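Local atomic coordinates of interleukin-2 receptor subunit beta (Mus musculus, PDB entry 6DG5), a protein that acts as the beta subunit of the interleukin-2 receptor, which probably binds interleukin-2 and interleukin-15 and transduces their mitogenic signal. Residues Arg42-Leu50 with Trp58-Ser66; Phe102-Leu113 with Ile125-Ile136. All coordinates share one frame; numbering follows the deposited sequence.

Along the chain from the N terminus, interaction 1 comes first: 42-50 and 58-66 are the facing parts of one beta hairpin in the seven-stranded sheet of the N-terminal domain, and a disulfide closes its loop. Interaction 2 opens only afterwards. There 102-113 leads from the first domain into the second, fibronectin type III domain, and the chain returns as 125-136 against it, closing the hairpin of strands 111-118 and 123-128. The two loops follow in series, neither nesting nor crossing, with centres about 21 Å apart. A single glycan reaches both: its N-acetylglucosamines lie beside N61 of interaction 1, and its core fucose lies beside R106 and L107 of interaction 2.

Interaction 1 of 2, residues Arg42-Leu50 with Trp58-Ser66; sequences RHWNKTCEL and WACNLILGS. With NAG (2-acetamido-2-deoxy-beta-D-glucopyranose), chain E; NAG (2-acetamido-2-deoxy-beta-D-glucopyranose), chain C.
C48 and C60 are joined by a disulfide, SG to SG 2.0 Å, which ties the two antiparallel arms together at the most closely packed part of the contact. C48 sets its SG between its own backbone N and carbonyl carbon (chi1 60°), from where it meets C60 on one side and the branch carbon of L62 on the other, SG to CG 3.9 Å. Next to the bridge, L50 lays CD2 against CB of C60 at 3.7 Å, and its CB meets CB of W58. The backbones also approach here, CA of L50 standing 3.3 Å from O of A59 in a CA-H...O contact. No conventional hydrogen bond links the two segments; 46-50 pairs instead with strand 33-39. A disulfide across this hairpin, together with C10-C20, gives the pair of bridges characteristic of the N-terminal domain of type I cytokine receptors. Toward the open end the arms part. W44 crosses L64 at about a right angle, its CH2 reaching CD2 of L64 at 3.5 Å. The indole lies between CB of R42 on one face and NZ of K46 on the other; the bent K46 chain leaves NZ 4.0 Å from O of L64, a loose approach. T47 and E49 project away on the exposed side. N61, also turned from the hairpin partner, faces sugar: N61 ND2 donates to O7 of NAG (chain C), the second sugar, at 3.0 Å and 160°, while N61 OD1 is bonded to the S19 hydroxyl. With an alanine here, that acetamido oxygen would probably lose its donor and the S19 hydroxyl one of its partners, leaving the second sugar less firmly held on this side. A59 CB touches the methyl of the same acetamido group, and I63 touches that of the first sugar.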
loop_
_atom_site.group_PDB
_atom_site.type_symbol
_atom_site.label_atom_id
_atom_site.label_comp_id
_atom_site.label_asym_id
_atom_site.label_seq_id
_atom_site.Cartn_x
_atom_site.Cartn_y
_atom_site.Cartn_z
ATOM N N ARG B 42 5.671 1.040 24.319
ATOM C CA ARG B 42 5.452 2.393 24.807
ATOM C C ARG B 42 5.319 2.393 26.324
ATOM O O ARG B 42 4.808 1.441 26.920
ATOM C CB ARG B 42 4.207 3.010 24.162
ATOM C CG ARG B 42 4.473 3.548 22.767
ATOM C CD ARG B 42 3.228 3.547 21.902
ATOM N NE ARG B 42 3.452 4.282 20.662
ATOM C CZ ARG B 42 3.949 3.743 19.555
ATOM N NH1 ARG B 42 4.265 2.457 19.527
ATOM N NH2 ARG B 42 4.124 4.489 18.472
ATOM N N HIS B 43 5.791 3.473 26.942
ATOM C CA HIS B 43 5.836 3.562 28.395
ATOM C C HIS B 43 4.528 4.045 29.012
ATOM O O HIS B 43 4.401 4.019 30.242
ATOM C CB HIS B 43 6.975 4.491 28.828
ATOM C CG HIS B 43 8.343 3.932 28.581
ATOM N ND1 HIS B 43 9.442 4.734 28.353
ATOM C CD2 HIS B 43 8.795 2.656 28.539
ATOM C CE1 HIS B 43 10.509 3.976 28.174
ATOM N NE2 HIS B 43 10.144 2.712 28.282
ATOM N N TRP B 44 3.557 4.471 28.209
ATOM C CA TRP B 44 2.352 5.049 28.781
ATOM C C TRP B 44 1.364 3.964 29.207
ATOM O O TRP B 44 1.539 2.772 28.939
ATOM C CB TRP B 44 1.684 6.020 27.803
ATOM C CG TRP B 44 1.519 5.527 26.392
ATOM C CD1 TRP B 44 2.212 5.950 25.296
ATOM C CD2 TRP B 44 0.589 4.541 25.921
ATOM N NE1 TRP B 44 1.779 5.286 24.176
ATOM C CE2 TRP B 44 0.785 4.413 24.531
ATOM C CE3 TRP B 44 -0.385 3.751 26.539
ATOM C CZ2 TRP B 44 0.045 3.527 23.751
ATOM C CZ3 TRP B 44 -1.117 2.871 25.762
ATOM C CH2 TRP B 44 -0.898 2.766 24.384
ATOM N N ASN B 45 0.303 4.408 29.878
ATOM C CA ASN B 45 -0.734 3.518 30.397
ATOM C C ASN B 45 -2.040 4.299 30.383
ATOM O O ASN B 45 -2.212 5.230 31.176
ATOM C CB ASN B 45 -0.386 3.034 31.802
ATOM C CG ASN B 45 -1.434 2.103 32.377
ATOM O OD1 ASN B 45 -2.301 1.604 31.659
ATOM N ND2 ASN B 45 -1.357 1.861 33.679
ATOM N N LYS B 46 -2.948 3.932 29.482
ATOM C CA LYS B 46 -4.174 4.680 29.245
ATOM C C LYS B 46 -5.364 4.015 29.930
ATOM O O LYS B 46 -5.425 2.790 30.062
ATOM C CB LYS B 46 -4.443 4.815 27.745
ATOM C CG LYS B 46 -3.406 5.657 27.016
ATOM C CD LYS B 46 -3.574 7.133 27.343
ATOM C CE LYS B 46 -2.253 7.883 27.264
ATOM N NZ LYS B 46 -1.602 7.769 25.930
ATOM N N THR B 47 -6.318 4.843 30.360
ATOM C CA THR B 47 -7.458 4.383 31.143
ATOM C C THR B 47 -8.733 5.082 30.688
ATOM O O THR B 47 -8.698 6.208 30.183
ATOM C CB THR B 47 -7.249 4.635 32.645
ATOM O OG1 THR B 47 -6.875 6.002 32.856
ATOM C CG2 THR B 47 -6.167 3.721 33.203
ATOM N N CYS B 48 -9.862 4.403 30.886
ATOM C CA CYS B 48 -11.182 4.952 30.594
ATOM C C CYS B 48 -12.204 4.212 31.446
ATOM O O CYS B 48 -11.940 3.116 31.945
ATOM C CB CYS B 48 -11.534 4.829 29.106
ATOM S SG CYS B 48 -11.563 3.118 28.523
ATOM N N GLU B 49 -13.381 4.815 31.595
ATOM C CA GLU B 49 -14.463 4.229 32.376
ATOM C C GLU B 49 -15.521 3.641 31.451
ATOM O O GLU B 49 -15.919 4.273 30.467
ATOM C CB GLU B 49 -15.105 5.265 33.297
ATOM C CG GLU B 49 -16.197 4.693 34.194
ATOM C CD GLU B 49 -16.998 5.764 34.907
ATOM O OE1 GLU B 49 -16.887 6.946 34.519
ATOM O OE2 GLU B 49 -17.743 5.422 35.852
ATOM N N LEU B 50 -15.981 2.434 31.778
ATOM C CA LEU B 50 -17.000 1.777 30.969
ATOM C C LEU B 50 -18.367 2.406 31.213
ATOM O O LEU B 50 -18.728 2.722 32.350
ATOM C CB LEU B 50 -17.048 0.282 31.289
ATOM C CG LEU B 50 -15.900 -0.573 30.753
ATOM C CD1 LEU B 50 -15.835 -1.890 31.502
ATOM C CD2 LEU B 50 -16.079 -0.818 29.266
ATOM N N TRP B 58 -21.151 -2.664 27.575
ATOM C CA TRP B 58 -20.513 -1.499 28.174
ATOM C C TRP B 58 -19.323 -1.100 27.315
ATOM O O TRP B 58 -18.491 -1.948 26.976
ATOM C CB TRP B 58 -20.052 -1.791 29.604
ATOM C CG TRP B 58 -21.103 -2.409 30.477
ATOM C CD1 TRP B 58 -21.538 -3.703 30.449
ATOM C CD2 TRP B 58 -21.837 -1.762 31.523
ATOM N NE1 TRP B 58 -22.503 -3.899 31.407
ATOM C CE2 TRP B 58 -22.705 -2.723 32.081
ATOM C CE3 TRP B 58 -21.848 -0.463 32.039
ATOM C CZ2 TRP B 58 -23.574 -2.425 33.128
ATOM C CZ3 TRP B 58 -22.711 -0.169 33.080
ATOM C CH2 TRP B 58 -23.562 -1.146 33.613
ATOM N N ALA B 59 -19.235 0.182 26.977
ATOM C CA ALA B 59 -18.236 0.666 26.037
ATOM C C ALA B 59 -17.226 1.583 26.715
ATOM O O ALA B 59 -17.486 2.178 27.764
ATOM C CB ALA B 59 -18.899 1.400 24.869
ATOM N N CYS B 60 -16.060 1.695 26.079
ATOM C CA CYS B 60 -14.944 2.489 26.570
ATOM C C CYS B 60 -14.173 3.013 25.370
ATOM O O CYS B 60 -14.098 2.350 24.332
ATOM C CB CYS B 60 -14.024 1.656 27.466
ATOM S SG CYS B 60 -13.429 2.448 28.974
ATOM N N ASN B 61 -13.592 4.202 25.514
ATOM C CA ASN B 61 -12.860 4.844 24.425
ATOM C C ASN B 61 -11.479 5.255 24.917
ATOM O O ASN B 61 -11.349 6.195 25.709
ATOM C CB ASN B 61 -13.628 6.047 23.880
ATOM C CG ASN B 61 -14.844 5.638 23.081
ATOM O OD1 ASN B 61 -14.885 4.550 22.505
ATOM N ND2 ASN B 61 -15.845 6.508 23.040
ATOM N N LEU B 62 -10.453 4.554 24.441
ATOM C CA LEU B 62 -9.063 4.880 24.753
ATOM C C LEU B 62 -8.537 5.794 23.654
ATOM O O LEU B 62 -8.260 5.346 22.540
ATOM C CB LEU B 62 -8.229 3.610 24.871
ATOM C CG LEU B 62 -8.575 2.672 26.028
ATOM C CD1 LEU B 62 -8.265 1.228 25.661
ATOM C CD2 LEU B 62 -7.818 3.080 27.283
ATOM N N ILE B 63 -8.408 7.081 23.961
ATOM C CA ILE B 63 -7.861 8.054 23.022
ATOM C C ILE B 63 -6.351 8.092 23.229
ATOM O O ILE B 63 -5.865 8.594 24.245
ATOM C CB ILE B 63 -8.492 9.440 23.205
ATOM C CG1 ILE B 63 -9.979 9.404 22.844
ATOM C CG2 ILE B 63 -7.766 10.467 22.351
ATOM C CD1 ILE B 63 -10.894 9.205 24.032
ATOM N N LEU B 64 -5.607 7.555 22.264
ATOM C CA LEU B 64 -4.174 7.327 22.413
ATOM C C LEU B 64 -3.307 8.457 21.870
ATOM O O LEU B 64 -2.079 8.372 21.974
ATOM C CB LEU B 64 -3.772 6.022 21.716
ATOM C CG LEU B 64 -3.854 4.711 22.497
ATOM C CD1 LEU B 64 -5.289 4.297 22.732
ATOM C CD2 LEU B 64 -3.097 3.622 21.761
ATOM N N GLY B 65 -3.896 9.503 21.288
ATOM C CA GLY B 65 -3.111 10.539 20.653
ATOM C C GLY B 65 -3.724 11.911 20.844
ATOM O O GLY B 65 -4.848 12.058 21.329
ATOM N N SER B 66 -2.948 12.921 20.453
ATOM C CA SER B 66 -3.399 14.306 20.476
ATOM C C SER B 66 -4.086 14.703 19.176
ATOM O O SER B 66 -5.064 15.454 19.198
ATOM C CB SER B 66 -2.219 15.242 20.751
HETATM C C1 NAG E . -13.249 6.875 19.475
HETATM C C2 NAG E . -13.946 8.196 19.102
HETATM C C3 NAG E . -15.424 8.179 19.510
HETATM C C4 NAG E . -16.123 6.907 19.047
HETATM C C5 NAG E . -15.334 5.707 19.552
HETATM C C6 NAG E . -15.909 4.370 19.145
HETATM C C7 NAG E . -12.396 10.105 19.101
HETATM C C8 NAG E . -11.801 11.213 19.917
HETATM N N2 NAG E . -13.270 9.317 19.734
HETATM O O3 NAG E . -16.077 9.321 18.967
HETATM O O4 NAG E . -17.441 6.894 19.585
HETATM O O5 NAG E . -14.015 5.774 19.002
HETATM O O6 NAG E . -15.043 3.677 18.256
HETATM O O7 NAG E . -12.099 9.932 17.923
HETATM C C1 NAG C . -18.467 6.496 18.642
HETATM C C2 NAG C . -19.639 5.981 19.479
HETATM C C3 NAG C . -20.794 5.556 18.576
HETATM C C4 NAG C . -21.154 6.660 17.590
HETATM C C5 NAG C . -19.902 7.143 16.854
HETATM C C6 NAG C . -20.151 8.324 15.943
HETATM C C7 NAG C . -18.745 5.037 21.562
HETATM C C8 NAG C . -18.354 3.785 22.284
HETATM N N2 NAG C . -19.221 4.874 20.324
HETATM O O3 NAG C . -21.923 5.230 19.379
HETATM O O4 NAG C . -22.094 6.137 16.655
HETATM O O5 NAG C . -18.909 7.559 17.803
HETATM O O6 NAG C . -20.228 9.538 16.676
HETATM O O7 NAG C . -18.633 6.146 22.074
#

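Interaction 2 of 2, residues Phe102-Leu113 with Ile125-Ile136; sequences FDNLRLVAPHSL and ISWKVSQVSHYI. With FUC (alpha-L-fucopyranose), chain D.
H111 and K128 form an antiparallel hydrogen-bonded pair: H111 N donates to K128 O (3.0 Å) and K128 N to H111 O (2.8 Å). With CG of H111 set between N and carbonyl carbon (chi1 58°), the imidazole folds back so that one face lies over K128 O. Two hydroxyls fix the ring's rotation, S130 OG at NE2 (2.6 Å) and S112 OG at ND1, both at its edge. Farther along, a water accepts from S130 N and donates to V108 O. Fucose O3 sits close to the carbonyl oxygens of R106 and L107. Apolar packing follows: L113 CD1 lies on W127 CB at 3.6 Å, and L107 CD2 meets I136 CD1 tip to tip at 3.8 Å. At the far end F102 CZ comes to 3.4 Å from Y135 CD2, the ring planes at 70°. The Y135 hydroxyl bonds an acidic side chain of another protein chain, as does H134 NE2. An interdomain linker running into the first hairpin of a fibronectin type III domain, beside a partner-contacting loop, is the elbow arrangement of type I cytokine receptors.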
loop_
_atom_site.group_PDB
_atom_site.type_symbol
_atom_site.label_atom_id
_atom_site.label_comp_id
_atom_site.label_asym_id
_atom_site.label_seq_id
_atom_site.Cartn_x
_atom_site.Cartn_y
_atom_site.Cartn_z
ATOM N N PHE B 102 -3.390 -4.052 14.818
ATOM C CA PHE B 102 -3.644 -4.144 13.386
ATOM C C PHE B 102 -4.276 -5.467 12.973
ATOM O O PHE B 102 -4.512 -5.676 11.779
ATOM C CB PHE B 102 -2.350 -3.906 12.609
ATOM C CG PHE B 102 -2.011 -2.455 12.448
ATOM C CD1 PHE B 102 -1.407 -1.753 13.476
ATOM C CD2 PHE B 102 -2.312 -1.787 11.274
ATOM C CE1 PHE B 102 -1.098 -0.415 13.331
ATOM C CE2 PHE B 102 -2.006 -0.451 11.122
ATOM C CZ PHE B 102 -1.399 0.236 12.154
ATOM N N ASP B 103 -4.550 -6.355 13.926
ATOM C CA ASP B 103 -5.385 -7.523 13.686
ATOM C C ASP B 103 -6.830 -7.296 14.111
ATOM O O ASP B 103 -7.673 -8.169 13.887
ATOM C CB ASP B 103 -4.816 -8.746 14.414
ATOM C CG ASP B 103 -3.432 -9.126 13.919
ATOM O OD1 ASP B 103 -3.143 -8.910 12.725
ATOM O OD2 ASP B 103 -2.627 -9.637 14.726
ATOM N N ASN B 104 -7.132 -6.140 14.710
ATOM C CA ASN B 104 -8.478 -5.787 15.156
ATOM C C ASN B 104 -8.796 -4.376 14.654
ATOM O O ASN B 104 -8.964 -3.441 15.438
ATOM C CB ASN B 104 -8.594 -5.881 16.679
ATOM C CG ASN B 104 -8.585 -7.315 17.180
ATOM O OD1 ASN B 104 -7.591 -8.030 17.041
ATOM N ND2 ASN B 104 -9.694 -7.741 17.774
ATOM N N LEU B 105 -8.885 -4.230 13.336
ATOM C CA LEU B 105 -9.088 -2.934 12.704
ATOM C C LEU B 105 -10.559 -2.728 12.372
ATOM O O LEU B 105 -11.193 -3.597 11.765
ATOM C CB LEU B 105 -8.244 -2.811 11.435
ATOM C CG LEU B 105 -6.750 -2.552 11.620
ATOM C CD1 LEU B 105 -6.056 -2.510 10.270
ATOM C CD2 LEU B 105 -6.525 -1.254 12.377
ATOM N N ARG B 106 -11.094 -1.573 12.768
ATOM C CA ARG B 106 -12.453 -1.167 12.409
ATOM C C ARG B 106 -12.407 0.334 12.139
ATOM O O ARG B 106 -12.491 1.141 13.069
ATOM C CB ARG B 106 -13.456 -1.512 13.504
ATOM C CG ARG B 106 -14.858 -1.783 12.976
ATOM C CD ARG B 106 -15.889 -0.851 13.588
ATOM N NE ARG B 106 -16.663 -1.494 14.648
ATOM C CZ ARG B 106 -16.564 -1.190 15.938
ATOM N NH1 ARG B 106 -17.311 -1.827 16.832
ATOM N NH2 ARG B 106 -15.727 -0.243 16.336
ATOM N N LEU B 107 -12.278 0.698 10.865
ATOM C CA LEU B 107 -12.041 2.081 10.481
ATOM C C LEU B 107 -13.267 2.950 10.760
ATOM O O LEU B 107 -14.364 2.466 11.048
ATOM C CB LEU B 107 -11.661 2.162 9.003
ATOM C CG LEU B 107 -10.256 1.679 8.643
ATOM C CD1 LEU B 107 -10.194 1.192 7.202
ATOM C CD2 LEU B 107 -9.265 2.803 8.867
ATOM N N VAL B 108 -13.059 4.259 10.670
ATOM C CA VAL B 108 -14.132 5.230 10.855
ATOM C C VAL B 108 -15.011 5.246 9.614
ATOM O O VAL B 108 -14.517 5.182 8.482
ATOM C CB VAL B 108 -13.547 6.622 11.159
ATOM C CG1 VAL B 108 -14.617 7.697 11.041
ATOM C CG2 VAL B 108 -12.928 6.639 12.547
ATOM N N ALA B 109 -16.324 5.326 9.828
ATOM C CA ALA B 109 -17.280 5.258 8.734
ATOM C C ALA B 109 -17.022 6.371 7.718
ATOM O O ALA B 109 -16.552 7.453 8.081
ATOM C CB ALA B 109 -18.704 5.365 9.273
ATOM N N PRO B 110 -17.309 6.127 6.438
ATOM C CA PRO B 110 -17.138 7.183 5.431
ATOM C C PRO B 110 -18.087 8.342 5.691
ATOM O O PRO B 110 -19.188 8.167 6.216
ATOM C CB PRO B 110 -17.465 6.475 4.111
ATOM C CG PRO B 110 -17.281 5.022 4.402
ATOM C CD PRO B 110 -17.687 4.842 5.830
ATOM N N HIS B 111 -17.642 9.540 5.326
ATOM C CA HIS B 111 -18.410 10.756 5.540
ATOM C C HIS B 111 -18.414 11.579 4.259
ATOM O O HIS B 111 -17.876 11.167 3.226
ATOM C CB HIS B 111 -17.842 11.563 6.714
ATOM C CG HIS B 111 -16.406 11.943 6.544
ATOM N ND1 HIS B 111 -16.012 13.078 5.868
ATOM C CD2 HIS B 111 -15.267 11.336 6.956
ATOM C CE1 HIS B 111 -14.694 13.160 5.879
ATOM N NE2 HIS B 111 -14.218 12.115 6.532
ATOM N N SER B 112 -19.048 12.750 4.334
ATOM C CA SER B 112 -19.103 13.701 3.222
ATOM C C SER B 112 -19.700 13.072 1.966
ATOM O O SER B 112 -19.231 13.308 0.851
ATOM C CB SER B 112 -17.720 14.287 2.927
ATOM O OG SER B 112 -17.286 15.141 3.973
ATOM N N LEU B 113 -20.740 12.262 2.143
ATOM C CA LEU B 113 -21.445 11.705 0.998
ATOM C C LEU B 113 -22.220 12.804 0.285
ATOM O O LEU B 113 -22.911 13.604 0.924
ATOM C CB LEU B 113 -22.393 10.591 1.436
ATOM C CG LEU B 113 -21.917 9.152 1.232
ATOM C CD1 LEU B 113 -21.035 8.709 2.381
ATOM C CD2 LEU B 113 -23.101 8.213 1.060
ATOM N N ILE B 125 -21.935 9.459 -6.960
ATOM C CA ILE B 125 -21.945 9.775 -5.535
ATOM C C ILE B 125 -20.527 9.653 -4.994
ATOM O O ILE B 125 -19.854 8.645 -5.234
ATOM C CB ILE B 125 -22.901 8.845 -4.768
ATOM C CG1 ILE B 125 -24.347 9.104 -5.194
ATOM C CG2 ILE B 125 -22.733 9.019 -3.263
ATOM C CD1 ILE B 125 -25.230 7.877 -5.127
ATOM N N SER B 126 -20.082 10.665 -4.252
ATOM C CA SER B 126 -18.735 10.717 -3.696
ATOM C C SER B 126 -18.776 10.565 -2.181
ATOM O O SER B 126 -19.827 10.685 -1.549
ATOM C CB SER B 126 -18.038 12.028 -4.072
ATOM O OG SER B 126 -17.923 12.159 -5.475
ATOM N N TRP B 127 -17.605 10.299 -1.599
ATOM C CA TRP B 127 -17.474 10.202 -0.152
ATOM C C TRP B 127 -16.007 10.327 0.237
ATOM O O TRP B 127 -15.128 9.814 -0.460
ATOM C CB TRP B 127 -18.051 8.887 0.388
ATOM C CG TRP B 127 -17.468 7.650 -0.224
ATOM C CD1 TRP B 127 -16.321 7.011 0.147
ATOM C CD2 TRP B 127 -18.020 6.889 -1.306
ATOM N NE1 TRP B 127 -16.121 5.904 -0.641
ATOM C CE2 TRP B 127 -17.150 5.806 -1.540
ATOM C CE3 TRP B 127 -19.162 7.020 -2.100
ATOM C CZ2 TRP B 127 -17.384 4.862 -2.537
ATOM C CZ3 TRP B 127 -19.395 6.081 -3.088
ATOM C CH2 TRP B 127 -18.510 5.016 -3.298
ATOM N N LYS B 128 -15.758 11.014 1.348
ATOM C CA LYS B 128 -14.424 11.201 1.895
ATOM C C LYS B 128 -14.207 10.275 3.086
ATOM O O LYS B 128 -15.156 9.796 3.712
ATOM C CB LYS B 128 -14.213 12.659 2.317
ATOM C CG LYS B 128 -14.286 13.672 1.179
ATOM C CD LYS B 128 -14.117 15.093 1.703
ATOM C CE LYS B 128 -13.855 16.089 0.580
ATOM N NZ LYS B 128 -15.007 16.223 -0.351
ATOM N N VAL B 129 -12.936 10.030 3.400
ATOM C CA VAL B 129 -12.561 9.140 4.491
ATOM C C VAL B 129 -11.622 9.867 5.442
ATOM O O VAL B 129 -10.920 10.808 5.058
ATOM C CB VAL B 129 -11.905 7.841 3.976
ATOM C CG1 VAL B 129 -12.925 6.996 3.233
ATOM C CG2 VAL B 129 -10.724 8.167 3.084
ATOM N N SER B 130 -11.614 9.420 6.698
ATOM C CA SER B 130 -10.785 10.015 7.734
ATOM C C SER B 130 -10.183 8.920 8.601
ATOM O O SER B 130 -10.686 7.796 8.656
ATOM C CB SER B 130 -11.585 10.990 8.611
ATOM O OG SER B 130 -11.952 12.152 7.890
ATOM N N GLN B 131 -9.087 9.272 9.280
ATOM C CA GLN B 131 -8.434 8.396 10.256
ATOM C C GLN B 131 -7.999 7.072 9.634
ATOM O O GLN B 131 -8.086 6.012 10.260
ATOM C CB GLN B 131 -9.335 8.156 11.469
ATOM C CG GLN B 131 -9.239 9.240 12.524
ATOM C CD GLN B 131 -10.585 9.601 13.106
ATOM O OE1 GLN B 131 -10.971 9.110 14.167
ATOM N NE2 GLN B 131 -11.313 10.466 12.411
ATOM N N VAL B 132 -7.527 7.127 8.394
ATOM C CA VAL B 132 -7.006 5.956 7.698
ATOM C C VAL B 132 -5.488 6.035 7.719
ATOM O O VAL B 132 -4.900 7.014 7.244
ATOM C CB VAL B 132 -7.538 5.869 6.260
ATOM C CG1 VAL B 132 -7.006 4.614 5.586
ATOM C CG2 VAL B 132 -9.055 5.876 6.255
ATOM N N SER B 133 -4.853 5.005 8.270
ATOM C CA SER B 133 -3.408 5.012 8.422
ATOM C C SER B 133 -2.717 4.854 7.075
ATOM O O SER B 133 -3.224 4.198 6.162
ATOM C CB SER B 133 -2.965 3.891 9.360
ATOM O OG SER B 133 -1.554 3.847 9.469
ATOM N N HIS B 134 -1.541 5.475 6.958
ATOM C CA HIS B 134 -0.691 5.236 5.797
ATOM C C HIS B 134 -0.264 3.778 5.720
ATOM O O HIS B 134 0.041 3.276 4.632
ATOM C CB HIS B 134 0.536 6.144 5.855
ATOM C CG HIS B 134 1.399 5.910 7.055
ATOM N ND1 HIS B 134 0.973 6.170 8.339
ATOM C CD2 HIS B 134 2.662 5.437 7.167
ATOM C CE1 HIS B 134 1.937 5.871 9.191
ATOM N NE2 HIS B 134 2.974 5.426 8.505
ATOM N N TYR B 135 -0.243 3.086 6.864
ATOM C CA TYR B 135 0.099 1.669 6.885
ATOM C C TYR B 135 -0.870 0.849 6.043
ATOM O O TYR B 135 -0.470 -0.124 5.390
ATOM C CB TYR B 135 0.100 1.155 8.325
ATOM C CG TYR B 135 1.240 1.641 9.190
ATOM C CD1 TYR B 135 2.518 1.804 8.671
ATOM C CD2 TYR B 135 1.037 1.927 10.533
ATOM C CE1 TYR B 135 3.561 2.242 9.467
ATOM C CE2 TYR B 135 2.071 2.363 11.335
ATOM C CZ TYR B 135 3.331 2.522 10.798
ATOM O OH TYR B 135 4.360 2.959 11.602
ATOM N N ILE B 136 -2.149 1.222 6.046
ATOM C CA ILE B 136 -3.194 0.449 5.388
ATOM C C ILE B 136 -3.894 1.220 4.283
ATOM O O ILE B 136 -4.799 0.671 3.647
ATOM C CB ILE B 136 -4.233 -0.062 6.408
ATOM C CG1 ILE B 136 -4.904 1.120 7.108
ATOM C CG2 ILE B 136 -3.577 -0.981 7.420
ATOM C CD1 ILE B 136 -6.210 0.772 7.774
HETATM C C1 FUC D . -15.680 3.676 16.963
HETATM C C2 FUC D . -14.633 3.240 15.905
HETATM C C3 FUC D . -15.296 2.703 14.627
HETATM C C4 FUC D . -16.766 3.160 14.493
HETATM C C5 FUC D . -17.569 2.731 15.741
HETATM C C6 FUC D . -18.831 3.555 15.966
HETATM O O2 FUC D . -13.711 2.289 16.419
HETATM O O3 FUC D . -14.584 3.167 13.488
HETATM O O4 FUC D . -16.863 4.565 14.281
HETATM O O5 FUC D . -16.794 2.801 16.966
HETATM O O HOH W 1 -12.901 6.969 7.054
#